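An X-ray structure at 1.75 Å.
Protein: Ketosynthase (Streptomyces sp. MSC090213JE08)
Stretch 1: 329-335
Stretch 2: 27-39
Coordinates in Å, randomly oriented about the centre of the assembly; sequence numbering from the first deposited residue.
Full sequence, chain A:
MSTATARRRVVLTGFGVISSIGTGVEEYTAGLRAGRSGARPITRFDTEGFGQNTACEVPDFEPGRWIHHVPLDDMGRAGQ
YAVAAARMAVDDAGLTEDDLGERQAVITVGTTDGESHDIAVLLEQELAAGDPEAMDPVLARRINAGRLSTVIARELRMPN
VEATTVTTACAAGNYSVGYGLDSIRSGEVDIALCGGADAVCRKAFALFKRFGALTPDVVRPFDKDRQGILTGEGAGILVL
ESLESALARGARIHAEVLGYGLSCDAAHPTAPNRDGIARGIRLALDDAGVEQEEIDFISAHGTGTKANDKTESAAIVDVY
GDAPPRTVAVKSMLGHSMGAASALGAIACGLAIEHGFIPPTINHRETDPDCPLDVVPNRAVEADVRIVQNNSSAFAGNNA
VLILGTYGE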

# COMPACT_ATOMS: atom_id res chain seq x y z
N ALA A 329 -13.55 20.46 3.33
CA ALA A 329 -12.82 19.48 4.12
C ALA A 329 -13.80 18.54 4.84
O ALA A 329 -14.24 18.79 5.95
CB ALA A 329 -11.89 20.17 5.08
N VAL A 330 -14.04 17.38 4.22
CA VAL A 330 -14.87 16.27 4.74
C VAL A 330 -14.39 15.79 6.11
O VAL A 330 -15.19 15.33 6.92
CB VAL A 330 -14.89 15.13 3.70
CG1 VAL A 330 -15.53 13.85 4.22
CG2 VAL A 330 -15.59 15.59 2.43
N LYS A 331 -13.08 15.92 6.40
CA LYS A 331 -12.54 15.51 7.67
C LYS A 331 -13.07 16.39 8.82
O LYS A 331 -12.91 16.04 9.99
CB LYS A 331 -11.01 15.57 7.67
CG LYS A 331 -10.33 14.56 6.75
CD LYS A 331 -8.84 14.62 6.83
CE LYS A 331 -8.18 13.60 5.92
NZ LYS A 331 -8.44 13.92 4.50
N SER A 332 -13.67 17.52 8.47
CA SER A 332 -14.31 18.33 9.50
C SER A 332 -15.40 17.46 10.15
O SER A 332 -15.51 17.47 11.35
CB SER A 332 -14.86 19.60 8.95
OG SER A 332 -15.87 19.35 8.00
N MET A 333 -16.07 16.63 9.32
CA MET A 333 -17.11 15.74 9.79
C MET A 333 -16.53 14.38 10.21
O MET A 333 -16.80 13.90 11.29
CB MET A 333 -18.16 15.53 8.71
CG MET A 333 -18.96 16.77 8.39
SD MET A 333 -19.96 16.57 6.89
CE MET A 333 -18.74 16.87 5.61
N LEU A 334 -15.76 13.73 9.32
CA LEU A 334 -15.26 12.35 9.59
C LEU A 334 -14.15 12.30 10.62
O LEU A 334 -13.84 11.26 11.13
CB LEU A 334 -14.77 11.77 8.28
CG LEU A 334 -15.87 11.56 7.26
CD1 LEU A 334 -15.33 10.95 5.98
CD2 LEU A 334 -16.96 10.67 7.84
N GLY A 335 -13.50 13.44 10.88
CA GLY A 335 -12.21 13.36 11.47
C GLY A 335 -11.26 12.76 10.44
O GLY A 335 -11.60 12.64 9.25
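Stretch 2 (27-39) EYTAGLRAGRSGA

Stretch 2 packs on the short helix of stretch 1 through a mainly apolar contact centred on Met333, fixed by one backbone hydrogen bond. Stretch 2 begins as the last part of a helix. Gly35 is the first residue to leave helical phi/psi; it has a positive phi and closes the helix in a Schellman motif, with Arg36 N bonded to Gly31 O at 3.0 Å. From Arg36 to Ser37 the chain is extended, and this segment passes close to Met333. The CA atoms of Met333 and Ser37 are 4.4 Å apart. The CA atoms of Leu334 and Gly38 are 5.4 Å apart, so the two chains advance together through this short segment.

The hydrogen bond runs from Gly38 N to Met333 O, at 3.0 Å and nearly straight. Next to it, Met333 CB lies only 3.0 Å from Arg36 O, a tight contact. The Met333 side chain reaches on to the helix end. Met333 SD is 3.7 Å from Leu32 O and 3.7 Å from Gly35 CA, and Met333 CE is 4.0 Å from Leu32 CD2.

Leu32 also meets Val330: Leu32 CD2 lies 4.2 Å from Val330 CG1. One turn earlier, the CA-to-CB bond of Tyr28 points sideways, but the end of its side chain comes near Leu334. Leu334 CD2 sits at the ring edge, 4.1 Å from Tyr28 CE1, while Leu334 CD1 is 3.5 Å from Tyr28 OH. Glu27, Thr29, Ala30 and Arg33 make no contact with stretch 1.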

# COMPACT_ATOMS: atom_id res chain seq x y z
N GLU A 27 -27.19 6.48 4.55
CA GLU A 27 -26.74 7.05 5.83
C GLU A 27 -25.61 8.06 5.58
O GLU A 27 -25.50 9.05 6.28
CB GLU A 27 -26.24 5.97 6.77
CG GLU A 27 -27.18 5.50 7.86
CD GLU A 27 -26.49 5.37 9.22
OE1 GLU A 27 -26.75 6.21 10.11
OE2 GLU A 27 -25.68 4.43 9.40
N TYR A 28 -24.74 7.77 4.60
CA TYR A 28 -23.52 8.56 4.42
C TYR A 28 -23.84 9.82 3.65
O TYR A 28 -23.39 10.89 4.01
CB TYR A 28 -22.44 7.75 3.69
CG TYR A 28 -21.11 8.45 3.55
CD1 TYR A 28 -20.40 8.84 4.67
CD2 TYR A 28 -20.53 8.64 2.31
CE1 TYR A 28 -19.16 9.45 4.56
CE2 TYR A 28 -19.28 9.24 2.18
CZ TYR A 28 -18.61 9.67 3.31
OH TYR A 28 -17.36 10.23 3.20
N THR A 29 -24.65 9.70 2.59
CA THR A 29 -25.13 10.86 1.90
C THR A 29 -25.87 11.79 2.88
O THR A 29 -25.79 13.02 2.73
CB THR A 29 -26.05 10.48 0.74
OG1 THR A 29 -25.40 9.47 -0.04
CG2 THR A 29 -26.39 11.67 -0.12
N ALA A 30 -26.58 11.21 3.86
CA ALA A 30 -27.34 11.99 4.86
C ALA A 30 -26.34 12.75 5.72
O ALA A 30 -26.48 13.96 5.88
CB ALA A 30 -28.21 11.11 5.73
N GLY A 31 -25.37 12.02 6.27
CA GLY A 31 -24.37 12.57 7.18
C GLY A 31 -23.65 13.73 6.53
O GLY A 31 -23.45 14.77 7.16
N LEU A 32 -23.31 13.57 5.24
CA LEU A 32 -22.52 14.54 4.53
C LEU A 32 -23.34 15.82 4.36
O LEU A 32 -22.82 16.92 4.54
CB LEU A 32 -22.11 14.04 3.15
CG LEU A 32 -21.01 12.98 3.12
CD1 LEU A 32 -20.92 12.43 1.71
CD2 LEU A 32 -19.68 13.54 3.60
N ARG A 33 -24.60 15.65 3.96
CA ARG A 33 -25.54 16.77 3.74
C ARG A 33 -25.86 17.46 5.07
O ARG A 33 -26.14 18.68 5.07
CB ARG A 33 -26.79 16.28 2.99
CG ARG A 33 -26.58 16.15 1.49
CD ARG A 33 -27.64 15.31 0.80
NE ARG A 33 -28.89 16.03 0.67
CZ ARG A 33 -29.93 15.91 1.48
NH1 ARG A 33 -30.96 16.75 1.39
NH2 ARG A 33 -29.93 14.96 2.40
N ALA A 34 -25.80 16.71 6.17
CA ALA A 34 -26.19 17.18 7.48
C ALA A 34 -25.07 17.95 8.18
O ALA A 34 -25.33 18.62 9.17
CB ALA A 34 -26.62 16.03 8.35
N GLY A 35 -23.82 17.79 7.76
CA GLY A 35 -22.76 18.28 8.61
C GLY A 35 -22.68 17.47 9.88
O GLY A 35 -22.20 17.94 10.91
N ARG A 36 -23.02 16.18 9.80
CA ARG A 36 -22.88 15.32 10.98
C ARG A 36 -21.40 15.29 11.40
O ARG A 36 -20.53 15.26 10.56
CB ARG A 36 -23.48 13.94 10.68
CG ARG A 36 -23.41 12.97 11.86
CD ARG A 36 -24.55 11.97 11.87
NE ARG A 36 -24.91 11.40 10.58
CZ ARG A 36 -25.98 10.64 10.38
NH1 ARG A 36 -26.88 10.52 11.35
NH2 ARG A 36 -26.15 10.00 9.24
N SER A 37 -21.13 15.34 12.70
CA SER A 37 -19.78 15.14 13.18
C SER A 37 -19.71 13.75 13.77
O SER A 37 -20.61 13.32 14.49
CB SER A 37 -19.35 16.18 14.18
OG SER A 37 -18.29 15.67 14.98
N GLY A 38 -18.65 13.02 13.42
CA GLY A 38 -18.49 11.69 13.90
C GLY A 38 -17.75 11.62 15.22
O GLY A 38 -17.31 10.54 15.60
N ALA A 39 -17.56 12.76 15.90
CA ALA A 39 -16.78 12.81 17.11
C ALA A 39 -17.59 12.15 18.23
O ALA A 39 -18.76 12.45 18.42
CB ALA A 39 -16.42 14.26 17.45